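Local coordinates for protein Rho-class glutathione S-transferase (Laternula elliptica, PDB 3QAV) that binds glutathione and probably catalyses its conjugation to electrophilic substrates, at residues 117-120 with 121-125; 162-165 with 166-170; 208-211 with 212-216. One frame throughout, in Å; residues are numbered along the deposited sequence.

Contact 1 of 3, residues 117-120 with 121-125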
ATOM      1  N   LYS A 117     -15.716   0.109   4.539  1.00 25.17           N
ATOM      2  CA  LYS A 117     -15.633   1.187   3.561  1.00 26.67           C
ATOM      3  C   LYS A 117     -14.486   2.149   3.892  1.00 24.72           C
ATOM      4  O   LYS A 117     -13.863   2.696   2.984  1.00 26.35           O
ATOM      5  CB  LYS A 117     -16.960   1.948   3.476  1.00 27.35           C
ATOM      6  CG  LYS A 117     -16.885   3.234   2.663  1.00 33.99           C
ATOM      7  CD  LYS A 117     -16.410   2.986   1.242  1.00 35.07           C
ATOM      8  CE  LYS A 117     -17.425   2.161   0.466  1.00 42.72           C
ATOM      9  NZ  LYS A 117     -18.757   2.831   0.472  1.00 43.56           N
ATOM     10  N   VAL A 118     -14.208   2.355   5.182  1.00 21.64           N
ATOM     11  CA  VAL A 118     -13.106   3.230   5.585  1.00 23.67           C
ATOM     12  C   VAL A 118     -11.794   2.588   5.108  1.00 24.03           C
ATOM     13  O   VAL A 118     -10.962   3.249   4.490  1.00 24.59           O
ATOM     14  CB  VAL A 118     -13.070   3.443   7.126  1.00 25.12           C
ATOM     15  CG1 VAL A 118     -11.809   4.200   7.527  1.00 23.99           C
ATOM     16  CG2 VAL A 118     -14.311   4.241   7.574  1.00 24.42           C
ATOM     17  N   TYR A 119     -11.625   1.296   5.389  1.00 23.80           N
ATOM     18  CA  TYR A 119     -10.443   0.553   4.948  1.00 23.37           C
ATOM     19  C   TYR A 119     -10.354   0.638   3.417  1.00 23.28           C
ATOM     20  O   TYR A 119      -9.289   0.876   2.863  1.00 23.19           O
ATOM     21  CB  TYR A 119     -10.544  -0.922   5.367  1.00 21.32           C
ATOM     22  CG  TYR A 119     -10.231  -1.218   6.830  1.00 22.72           C
ATOM     23  CD1 TYR A 119     -11.089  -2.009   7.599  1.00 22.80           C
ATOM     24  CD2 TYR A 119      -9.048  -0.765   7.423  1.00 22.57           C
ATOM     25  CE1 TYR A 119     -10.780  -2.346   8.922  1.00 22.80           C
ATOM     26  CE2 TYR A 119      -8.721  -1.101   8.751  1.00 25.38           C
ATOM     27  CZ  TYR A 119      -9.591  -1.891   9.489  1.00 26.52           C
ATOM     28  OH  TYR A 119      -9.273  -2.230  10.786  1.00 28.77           O
ATOM     29  N   GLN A 120     -11.475   0.448   2.730  1.00 22.20           N
ATOM     30  CA  GLN A 120     -11.462   0.529   1.269  1.00 24.01           C
ATOM     31  C   GLN A 120     -10.870   1.861   0.796  1.00 22.32           C
ATOM     32  O   GLN A 120      -9.940   1.881  -0.018  1.00 23.49           O
ATOM     33  CB  GLN A 120     -12.879   0.364   0.699  1.00 24.68           C
ATOM     34  CG  GLN A 120     -13.019   0.779  -0.773  1.00 29.00           C
ATOM     35  CD  GLN A 120     -12.297  -0.147  -1.754  1.00 31.71           C
ATOM     36  OE1 GLN A 120     -11.962   0.254  -2.879  1.00 34.15           O
ATOM     37  NE2 GLN A 120     -12.074  -1.388  -1.344  1.00 32.26           N
ATOM     38  N   ARG A 121     -11.401   2.969   1.304  1.00 22.18           N
ATOM     39  CA  ARG A 121     -10.907   4.288   0.901  1.00 24.80           C
ATOM     40  C   ARG A 121      -9.427   4.494   1.258  1.00 25.31           C
ATOM     41  O   ARG A 121      -8.659   4.986   0.441  1.00 24.93           O
ATOM     42  CB  ARG A 121     -11.771   5.383   1.530  1.00 24.86           C
ATOM     43  CG  ARG A 121     -13.225   5.391   1.030  1.00 28.31           C
ATOM     44  CD  ARG A 121     -13.345   5.957  -0.388  1.00 30.16           C
ATOM     45  NE  ARG A 121     -13.270   4.951  -1.444  1.00 29.94           N
ATOM     46  CZ  ARG A 121     -14.320   4.361  -2.011  1.00 28.83           C
ATOM     47  NH1 ARG A 121     -14.136   3.456  -2.971  1.00 24.60           N
ATOM     48  NH2 ARG A 121     -15.555   4.672  -1.628  1.00 29.31           N
ATOM     49  N   MET A 122      -9.033   4.107   2.469  1.00 23.59           N
ATOM     50  CA  MET A 122      -7.643   4.235   2.909  1.00 24.77           C
ATOM     51  C   MET A 122      -6.639   3.673   1.900  1.00 24.27           C
ATOM     52  O   MET A 122      -5.779   4.390   1.383  1.00 23.24           O
ATOM     53  CB  MET A 122      -7.425   3.488   4.230  1.00 23.19           C
ATOM     54  CG  MET A 122      -7.973   4.154   5.462  1.00 23.86           C
ATOM     55  SD  MET A 122      -7.993   2.977   6.834  1.00 27.75           S
ATOM     56  CE  MET A 122      -6.264   2.530   6.936  1.00 20.68           C
ATOM     57  N   PHE A 123      -6.755   2.375   1.639  1.00 24.74           N
ATOM     58  CA  PHE A 123      -5.846   1.676   0.737  1.00 25.82           C
ATOM     59  C   PHE A 123      -5.996   2.027  -0.738  1.00 26.41           C
ATOM     60  O   PHE A 123      -5.051   1.892  -1.507  1.00 29.22           O
ATOM     61  CB  PHE A 123      -5.977   0.167   0.991  1.00 24.47           C
ATOM     62  CG  PHE A 123      -5.690  -0.210   2.434  1.00 27.17           C
ATOM     63  CD1 PHE A 123      -6.685  -0.733   3.252  1.00 24.77           C
ATOM     64  CD2 PHE A 123      -4.436   0.039   2.989  1.00 25.55           C
ATOM     65  CE1 PHE A 123      -6.441  -0.996   4.604  1.00 26.45           C
ATOM     66  CE2 PHE A 123      -4.181  -0.218   4.335  1.00 27.45           C
ATOM     67  CZ  PHE A 123      -5.186  -0.736   5.147  1.00 25.71           C
ATOM     68  N   GLU A 124      -7.171   2.500  -1.133  1.00 27.37           N
ATOM     69  CA  GLU A 124      -7.375   2.890  -2.522  1.00 29.50           C
ATOM     70  C   GLU A 124      -6.597   4.180  -2.827  1.00 30.68           C
ATOM     71  O   GLU A 124      -6.271   4.459  -3.988  1.00 31.26           O
ATOM     72  CB  GLU A 124      -8.866   3.098  -2.801  1.00 26.68           C
ATOM     73  CG  GLU A 124      -9.199   3.396  -4.260  1.00 26.74           C
ATOM     74  CD  GLU A 124     -10.690   3.561  -4.485  1.00 27.99           C
ATOM     75  OE1 GLU A 124     -11.467   3.216  -3.572  1.00 23.84           O
ATOM     76  OE2 GLU A 124     -11.087   4.022  -5.576  1.00 31.04           O
ATOM     77  N   THR A 125      -6.284   4.958  -1.789  1.00 30.21           N
ATOM     78  CA  THR A 125      -5.553   6.212  -1.987  1.00 31.07           C
ATOM     79  C   THR A 125      -4.198   6.019  -2.661  1.00 30.90           C
ATOM     80  O   THR A 125      -3.625   6.978  -3.187  1.00 27.34           O
ATOM     81  CB  THR A 125      -5.300   6.971  -0.657  1.00 30.66           C
ATOM     82  OG1 THR A 125      -4.397   6.222   0.166  1.00 30.84           O
ATOM     83  CG2 THR A 125      -6.594   7.198   0.082  1.00 31.25           C
TER

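Contact 2 of 3, residues 162-165 with 166-170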
ATOM      1  N   LEU A 162      -8.805  11.139 -10.325  1.00 28.49           N
ATOM      2  CA  LEU A 162      -9.454  12.184  -9.539  1.00 31.19           C
ATOM      3  C   LEU A 162     -10.975  12.101  -9.623  1.00 30.03           C
ATOM      4  O   LEU A 162     -11.674  12.452  -8.674  1.00 28.84           O
ATOM      5  CB  LEU A 162      -8.974  13.572  -9.999  1.00 33.45           C
ATOM      6  CG  LEU A 162      -7.768  14.195  -9.283  1.00 35.78           C
ATOM      7  CD1 LEU A 162      -6.731  13.135  -8.958  1.00 37.82           C
ATOM      8  CD2 LEU A 162      -7.170  15.290 -10.156  1.00 36.13           C
ATOM      9  N   GLY A 163     -11.479  11.633 -10.763  1.00 32.00           N
ATOM     10  CA  GLY A 163     -12.916  11.510 -10.946  1.00 30.61           C
ATOM     11  C   GLY A 163     -13.534  10.611  -9.890  1.00 31.24           C
ATOM     12  O   GLY A 163     -14.603  10.905  -9.358  1.00 32.45           O
ATOM     13  N   HIS A 164     -12.847   9.519  -9.574  1.00 30.65           N
ATOM     14  CA  HIS A 164     -13.329   8.577  -8.572  1.00 27.24           C
ATOM     15  C   HIS A 164     -13.558   9.267  -7.242  1.00 27.47           C
ATOM     16  O   HIS A 164     -14.633   9.162  -6.652  1.00 28.49           O
ATOM     17  CB  HIS A 164     -12.323   7.445  -8.390  1.00 27.59           C
ATOM     18  CG  HIS A 164     -12.226   6.528  -9.568  1.00 27.43           C
ATOM     19  ND1 HIS A 164     -11.023   6.194 -10.153  1.00 30.26           N
ATOM     20  CD2 HIS A 164     -13.176   5.842 -10.245  1.00 28.50           C
ATOM     21  CE1 HIS A 164     -11.236   5.341 -11.139  1.00 30.03           C
ATOM     22  NE2 HIS A 164     -12.535   5.111 -11.216  1.00 29.61           N
ATOM     23  N   TRP A 165     -12.545   9.991  -6.778  1.00 28.93           N
ATOM     24  CA  TRP A 165     -12.632  10.688  -5.505  1.00 27.83           C
ATOM     25  C   TRP A 165     -13.660  11.814  -5.543  1.00 29.42           C
ATOM     26  O   TRP A 165     -14.340  12.076  -4.548  1.00 26.43           O
ATOM     27  CB  TRP A 165     -11.246  11.207  -5.106  1.00 28.95           C
ATOM     28  CG  TRP A 165     -10.225  10.103  -5.102  1.00 27.12           C
ATOM     29  CD1 TRP A 165      -9.364   9.783  -6.107  1.00 28.16           C
ATOM     30  CD2 TRP A 165     -10.043   9.106  -4.086  1.00 28.23           C
ATOM     31  NE1 TRP A 165      -8.658   8.648  -5.786  1.00 28.39           N
ATOM     32  CE2 TRP A 165      -9.056   8.212  -4.550  1.00 28.44           C
ATOM     33  CE3 TRP A 165     -10.621   8.881  -2.829  1.00 27.96           C
ATOM     34  CZ2 TRP A 165      -8.632   7.110  -3.803  1.00 28.63           C
ATOM     35  CZ3 TRP A 165     -10.199   7.784  -2.084  1.00 27.17           C
ATOM     36  CH2 TRP A 165      -9.213   6.913  -2.575  1.00 30.10           C
ATOM     37  N   GLU A 166     -13.783  12.469  -6.694  1.00 30.83           N
ATOM     38  CA  GLU A 166     -14.771  13.535  -6.858  1.00 31.76           C
ATOM     39  C   GLU A 166     -16.135  12.905  -6.566  1.00 32.28           C
ATOM     40  O   GLU A 166     -16.936  13.442  -5.794  1.00 31.15           O
ATOM     41  CB  GLU A 166     -14.738  14.064  -8.297  1.00 32.50           C
ATOM     42  CG  GLU A 166     -15.750  15.165  -8.627  1.00 35.43           C
ATOM     43  CD  GLU A 166     -15.459  16.483  -7.922  1.00 37.50           C
ATOM     44  OE1 GLU A 166     -14.277  16.757  -7.630  1.00 38.41           O
ATOM     45  OE2 GLU A 166     -16.411  17.254  -7.680  1.00 37.12           O
ATOM     46  N   ASN A 167     -16.381  11.752  -7.183  1.00 33.47           N
ATOM     47  CA  ASN A 167     -17.629  11.020  -6.998  1.00 34.95           C
ATOM     48  C   ASN A 167     -17.849  10.625  -5.546  1.00 32.84           C
ATOM     49  O   ASN A 167     -18.927  10.838  -4.996  1.00 32.00           O
ATOM     50  CB  ASN A 167     -17.640   9.753  -7.854  1.00 39.63           C
ATOM     51  CG  ASN A 167     -17.941  10.034  -9.309  1.00 44.33           C
ATOM     52  OD1 ASN A 167     -17.861   9.140 -10.154  1.00 47.49           O
ATOM     53  ND2 ASN A 167     -18.296  11.278  -9.613  1.00 46.50           N
ATOM     54  N   TYR A 168     -16.825  10.034  -4.937  1.00 30.69           N
ATOM     55  CA  TYR A 168     -16.921   9.603  -3.541  1.00 31.03           C
ATOM     56  C   TYR A 168     -17.359  10.773  -2.660  1.00 30.41           C
ATOM     57  O   TYR A 168     -18.318  10.664  -1.893  1.00 29.58           O
ATOM     58  CB  TYR A 168     -15.562   9.076  -3.050  1.00 29.96           C
ATOM     59  CG  TYR A 168     -15.010   7.892  -3.819  1.00 29.88           C
ATOM     60  CD1 TYR A 168     -13.636   7.681  -3.906  1.00 29.68           C
ATOM     61  CD2 TYR A 168     -15.857   6.971  -4.442  1.00 30.01           C
ATOM     62  CE1 TYR A 168     -13.117   6.591  -4.591  1.00 28.76           C
ATOM     63  CE2 TYR A 168     -15.345   5.873  -5.132  1.00 29.23           C
ATOM     64  CZ  TYR A 168     -13.978   5.690  -5.201  1.00 31.00           C
ATOM     65  OH  TYR A 168     -13.463   4.610  -5.877  1.00 30.09           O
ATOM     66  N   LEU A 169     -16.652  11.895  -2.777  1.00 30.39           N
ATOM     67  CA  LEU A 169     -16.977  13.076  -1.987  1.00 31.34           C
ATOM     68  C   LEU A 169     -18.374  13.591  -2.327  1.00 35.08           C
ATOM     69  O   LEU A 169     -19.109  14.075  -1.453  1.00 34.55           O
ATOM     70  CB  LEU A 169     -15.918  14.161  -2.206  1.00 29.99           C
ATOM     71  CG  LEU A 169     -14.605  13.815  -1.486  1.00 28.39           C
ATOM     72  CD1 LEU A 169     -13.461  14.664  -2.009  1.00 27.84           C
ATOM     73  CD2 LEU A 169     -14.786  14.009   0.024  1.00 28.15           C
ATOM     74  N   LYS A 170     -18.749  13.472  -3.594  1.00 37.75           N
ATOM     75  CA  LYS A 170     -20.070  13.911  -4.012  1.00 40.58           C
ATOM     76  C   LYS A 170     -21.083  13.058  -3.256  1.00 40.97           C
ATOM     77  O   LYS A 170     -22.014  13.586  -2.648  1.00 42.50           O
ATOM     78  CB  LYS A 170     -20.244  13.734  -5.527  1.00 42.23           C
ATOM     79  CG  LYS A 170     -21.516  14.373  -6.086  1.00 44.74           C
ATOM     80  CD  LYS A 170     -21.560  14.311  -7.609  1.00 46.25           C
ATOM     81  CE  LYS A 170     -20.450  15.143  -8.236  1.00 49.55           C
ATOM     82  NZ  LYS A 170     -20.459  15.100  -9.729  1.00 51.87           N
TER

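Contact 3 of 3, residues 208-211 with 212-216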
ATOM      1  N   ASN A 208     -16.063  19.252  -5.624  1.00 33.90           N
ATOM      2  CA  ASN A 208     -16.215  18.553  -4.345  1.00 30.66           C
ATOM      3  C   ASN A 208     -14.885  18.308  -3.657  1.00 28.88           C
ATOM      4  O   ASN A 208     -14.793  18.372  -2.433  1.00 27.55           O
ATOM      5  CB  ASN A 208     -16.961  17.232  -4.523  1.00 30.27           C
ATOM      6  CG  ASN A 208     -18.372  17.430  -5.020  1.00 32.14           C
ATOM      7  OD1 ASN A 208     -18.653  17.260  -6.204  1.00 37.78           O
ATOM      8  ND2 ASN A 208     -19.268  17.810  -4.122  1.00 31.42           N
ATOM      9  N   ILE A 209     -13.856  18.023  -4.443  1.00 27.51           N
ATOM     10  CA  ILE A 209     -12.540  17.800  -3.868  1.00 28.67           C
ATOM     11  C   ILE A 209     -12.048  19.136  -3.326  1.00 30.50           C
ATOM     12  O   ILE A 209     -11.496  19.199  -2.230  1.00 32.39           O
ATOM     13  CB  ILE A 209     -11.544  17.264  -4.911  1.00 26.87           C
ATOM     14  CG1 ILE A 209     -11.975  15.859  -5.356  1.00 24.57           C
ATOM     15  CG2 ILE A 209     -10.134  17.264  -4.331  1.00 26.85           C
ATOM     16  CD1 ILE A 209     -11.004  15.161  -6.286  1.00 20.15           C
ATOM     17  N   PHE A 210     -12.269  20.201  -4.095  1.00 31.97           N
ATOM     18  CA  PHE A 210     -11.865  21.545  -3.695  1.00 31.44           C
ATOM     19  C   PHE A 210     -12.558  21.942  -2.395  1.00 31.14           C
ATOM     20  O   PHE A 210     -11.931  22.484  -1.488  1.00 34.03           O
ATOM     21  CB  PHE A 210     -12.214  22.548  -4.794  1.00 32.76           C
ATOM     22  CG  PHE A 210     -11.794  23.959  -4.489  1.00 33.13           C
ATOM     23  CD1 PHE A 210     -12.744  24.939  -4.214  1.00 33.07           C
ATOM     24  CD2 PHE A 210     -10.444  24.316  -4.510  1.00 34.04           C
ATOM     25  CE1 PHE A 210     -12.360  26.258  -3.967  1.00 28.28           C
ATOM     26  CE2 PHE A 210     -10.051  25.632  -4.265  1.00 32.25           C
ATOM     27  CZ  PHE A 210     -11.013  26.604  -3.994  1.00 30.27           C
ATOM     28  N   LYS A 211     -13.855  21.667  -2.316  1.00 29.98           N
ATOM     29  CA  LYS A 211     -14.644  21.971  -1.130  1.00 31.24           C
ATOM     30  C   LYS A 211     -14.104  21.159   0.048  1.00 32.06           C
ATOM     31  O   LYS A 211     -14.018  21.650   1.179  1.00 30.68           O
ATOM     32  CB  LYS A 211     -16.109  21.619  -1.399  1.00 32.89           C
ATOM     33  CG  LYS A 211     -17.043  21.754  -0.214  1.00 35.75           C
ATOM     34  CD  LYS A 211     -18.464  21.383  -0.628  1.00 36.72           C
ATOM     35  CE  LYS A 211     -19.436  21.493   0.534  1.00 41.42           C
ATOM     36  NZ  LYS A 211     -20.834  21.187   0.123  1.00 42.77           N
ATOM     37  N   TYR A 212     -13.743  19.910  -0.233  1.00 32.39           N
ATOM     38  CA  TYR A 212     -13.193  19.011   0.779  1.00 30.29           C
ATOM     39  C   TYR A 212     -11.863  19.584   1.255  1.00 28.73           C
ATOM     40  O   TYR A 212     -11.605  19.668   2.450  1.00 27.38           O
ATOM     41  CB  TYR A 212     -12.971  17.616   0.182  1.00 30.00           C
ATOM     42  CG  TYR A 212     -12.230  16.655   1.102  1.00 30.84           C
ATOM     43  CD1 TYR A 212     -12.868  16.057   2.189  1.00 30.57           C
ATOM     44  CD2 TYR A 212     -10.884  16.356   0.883  1.00 29.47           C
ATOM     45  CE1 TYR A 212     -12.177  15.183   3.033  1.00 29.70           C
ATOM     46  CE2 TYR A 212     -10.188  15.492   1.715  1.00 26.24           C
ATOM     47  CZ  TYR A 212     -10.835  14.908   2.783  1.00 28.66           C
ATOM     48  OH  TYR A 212     -10.141  14.042   3.595  1.00 30.33           O
ATOM     49  N   TYR A 213     -11.031  19.988   0.304  1.00 28.69           N
ATOM     50  CA  TYR A 213      -9.730  20.562   0.615  1.00 31.17           C
ATOM     51  C   TYR A 213      -9.856  21.797   1.506  1.00 32.51           C
ATOM     52  O   TYR A 213      -9.139  21.939   2.494  1.00 31.50           O
ATOM     53  CB  TYR A 213      -9.004  20.948  -0.671  1.00 29.03           C
ATOM     54  CG  TYR A 213      -7.697  21.658  -0.418  1.00 31.59           C
ATOM     55  CD1 TYR A 213      -6.580  20.960   0.030  1.00 32.72           C
ATOM     56  CD2 TYR A 213      -7.581  23.035  -0.605  1.00 32.50           C
ATOM     57  CE1 TYR A 213      -5.384  21.607   0.287  1.00 31.77           C
ATOM     58  CE2 TYR A 213      -6.381  23.696  -0.349  1.00 33.72           C
ATOM     59  CZ  TYR A 213      -5.289  22.972   0.096  1.00 32.62           C
ATOM     60  OH  TYR A 213      -4.103  23.603   0.363  1.00 33.10           O
ATOM     61  N   ASN A 214     -10.761  22.697   1.139  1.00 33.63           N
ATOM     62  CA  ASN A 214     -10.970  23.914   1.914  1.00 35.88           C
ATOM     63  C   ASN A 214     -11.427  23.603   3.329  1.00 35.11           C
ATOM     64  O   ASN A 214     -10.916  24.177   4.284  1.00 35.52           O
ATOM     65  CB  ASN A 214     -11.999  24.812   1.222  1.00 36.72           C
ATOM     66  CG  ASN A 214     -11.408  25.571   0.057  1.00 38.60           C
ATOM     67  OD1 ASN A 214     -12.113  25.947  -0.874  1.00 41.48           O
ATOM     68  ND2 ASN A 214     -10.106  25.813   0.109  1.00 38.75           N
ATOM     69  N   MET A 215     -12.392  22.701   3.465  1.00 34.32           N
ATOM     70  CA  MET A 215     -12.879  22.344   4.792  1.00 36.15           C
ATOM     71  C   MET A 215     -11.740  21.793   5.641  1.00 35.93           C
ATOM     72  O   MET A 215     -11.528  22.225   6.775  1.00 35.64           O
ATOM     73  CB  MET A 215     -13.984  21.288   4.715  1.00 37.18           C
ATOM     74  CG  MET A 215     -14.189  20.558   6.041  1.00 40.52           C
ATOM     75  SD  MET A 215     -15.396  19.234   5.988  1.00 44.88           S
ATOM     76  CE  MET A 215     -14.441  17.926   5.183  1.00 45.25           C
ATOM     77  N   MET A 216     -11.018  20.829   5.080  1.00 34.41           N
ATOM     78  CA  MET A 216      -9.909  20.193   5.779  1.00 32.87           C
ATOM     79  C   MET A 216      -8.789  21.169   6.129  1.00 30.20           C
ATOM     80  O   MET A 216      -8.192  21.069   7.200  1.00 29.03           O
ATOM     81  CB  MET A 216      -9.367  19.038   4.934  1.00 32.02           C
ATOM     82  CG  MET A 216     -10.320  17.860   4.830  1.00 31.22           C
ATOM     83  SD  MET A 216     -10.476  16.916   6.381  1.00 32.32           S
ATOM     84  CE  MET A 216      -9.173  15.682   6.147  1.00 32.48           C
TER

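Contact 1 of 3, residues 117-120 with 121-125
K117 and R121, four residues apart on helix 112-124, run alongside each other from neighbouring turns, with CD of K117 3.4 Å from NH2 of R121. The contact is made by the lysine's methylenes; its ammonium NZ stays 4.2 Å from the same NH2, a like-charged approach that is probably eased by the E124 carboxylate that the arginine binds. Over one face of the guanidinium sits Q120, its CG 3.6 Å from NH1 of R121. At the edge, in the guanidinium plane, E124 is gripped side-on by two nitrogens through a single oxygen: NH1 of R121 gives a salt bridge of 2.7 Å to OE1 of E124, nearly straight at 164° and using the syn lone pair, while NE meets this oxygen from above the carboxylate plane. Bends at chi2 (-75°) and chi3 (92°) fold R121 round to its acid, whose own chain runs straight out beyond CG. A leucine in place of R121 would probably leave the buried carboxylate of E124 without its positive mate within the helix.

Largely apolar side chains occupy the opposite flank. SD of M122 lies 3.9 Å from CD2 of Y119, an oblique Met-aromatic contact, and CE1 of F123 comes to 3.8 Å from that same carbon. Beneath them, each N-H from R121 to E124 bonds to the carbonyl four residues back.

Outer partners fix the polar ends: Y119 OH bonds to E100 of the second subunit, and E124 OE2 to Y168, with a salt bridge to R75 of the second subunit. Helix 112-124 packs against helix 148-172, met by R121 and E124 through W165; helix 183-197, met by M122 through F187; and helix 91-101, met by Y119 and F123.

Contact 2 of 3, residues 162-165 with 166-170
W165 and Y168 form a T-shaped pair three residues apart on helix 148-172, the edge of the tyrosine directed at the face of the indole. Their planes stand at 88°, and CD1 of Y168 comes within 3.4 Å of CE3 of W165, a close fit that flat, rigid rings make well. H164 O lies over the centre of one face of the Y168 ring, 3.1 Å from the plane, a close packing contact. With chi1 at -60°, CG of Y168 sits beside its own backbone N and the ring folds back over the preceding turn, onto H164 O, which accepts Y168 N at 2.9 Å. H164 O therefore meets Y168 twice, once through the amide N-H and once through the ring face. W165 O similarly takes the N-H of L169 in an almost straight bond.

The other flank is looser. G163 has no side chain to offer, and N167, exposed to solvent, merely leans its CG to 3.5 Å from G163 O; a small polar amide suits that rim.

The buried polar ends find partners outside the segments: W165 NE1 bonds to E161 OE2 and Y168 OH to E124 OE2; R121 also makes a cation-pi contact with the Y168 ring. The E166 carboxylate reaches helix 207-217, where OE2 accepts the N-H of N208 and OE1, weakly, that of I209. This carboxylate lies at the first N-H groups of a helix, so the positive end of helix 207-217 probably offsets part of the negative charge.

Contact 3 of 3, residues 208-211 with 212-216
Y212, Y213, N214 and M215 each give their backbone N-H to the carbonyl four residues earlier, from N208 through K211, in the regular pattern of an alpha-helix; the tightest of these bonds, Y213 N to I209 O, measures 2.7 Å. This is helix 207-217, part of the helical C-terminal domain of the glutathione S-transferase fold.

The close side-chain meeting between the two segments is F210 with N214. The amide oxygen OD1 of N214 stands over one face of the phenyl ring, 3.1 Å above its plane but displaced toward the rim, so that it comes nearest to CE1 of F210. Ring and amide are steeply inclined, 74° apart. Two first torsions create the meeting: the phenyl, on the far side from its backbone N (chi1 -178°), stands out from the helix, whereas CG of N214 stays beside its own N (chi1 -78°) and the amide leans back over the ring. An oxygen over a ring's pi cloud is unlikely to be an attractive pairing in itself; the backbone bond between N214 N and F210 O holds the two residues one turn apart.

Residue types follow the surroundings. I209 turns its branched chain to L169 of helix 148-172 and V192 of helix 183-197, as befits a buried aliphatic. K211 is fully extended on the exposed side, carrying its charge well clear of the helix. Y212 has both characters: its ring meets F188 and packs on L169, while its hydroxyl bonds to D185. CB of Y212 lies 3.2 Å from I209 O, and CG of M216 rests 3.6 Å above the Y212 ring plane, toward its rim.

Overall arrangement
All three contacts are local, within one helix each, and follow in series along the chain. Contact 1 is the most thoroughly buried and contact 3 the least; contact 2, although mainly buried, has a solvent flank. Contact 2 stands in the middle: helix 148-172 touches helix 112-124 on one side and helix 207-217 on the other, while contacts 1 and 3 stay about 8 Å apart at their nearest atoms. Contacts 1 and 2 both touch the second subunit; contact 3 does not. Chemistry follows place: contact 1 combines a buried ion pair with sulfur and aromatic groups; contact 2 relies on perpendicular rings; contact 3 sets a ring against an amide and leaves a lysine in solvent.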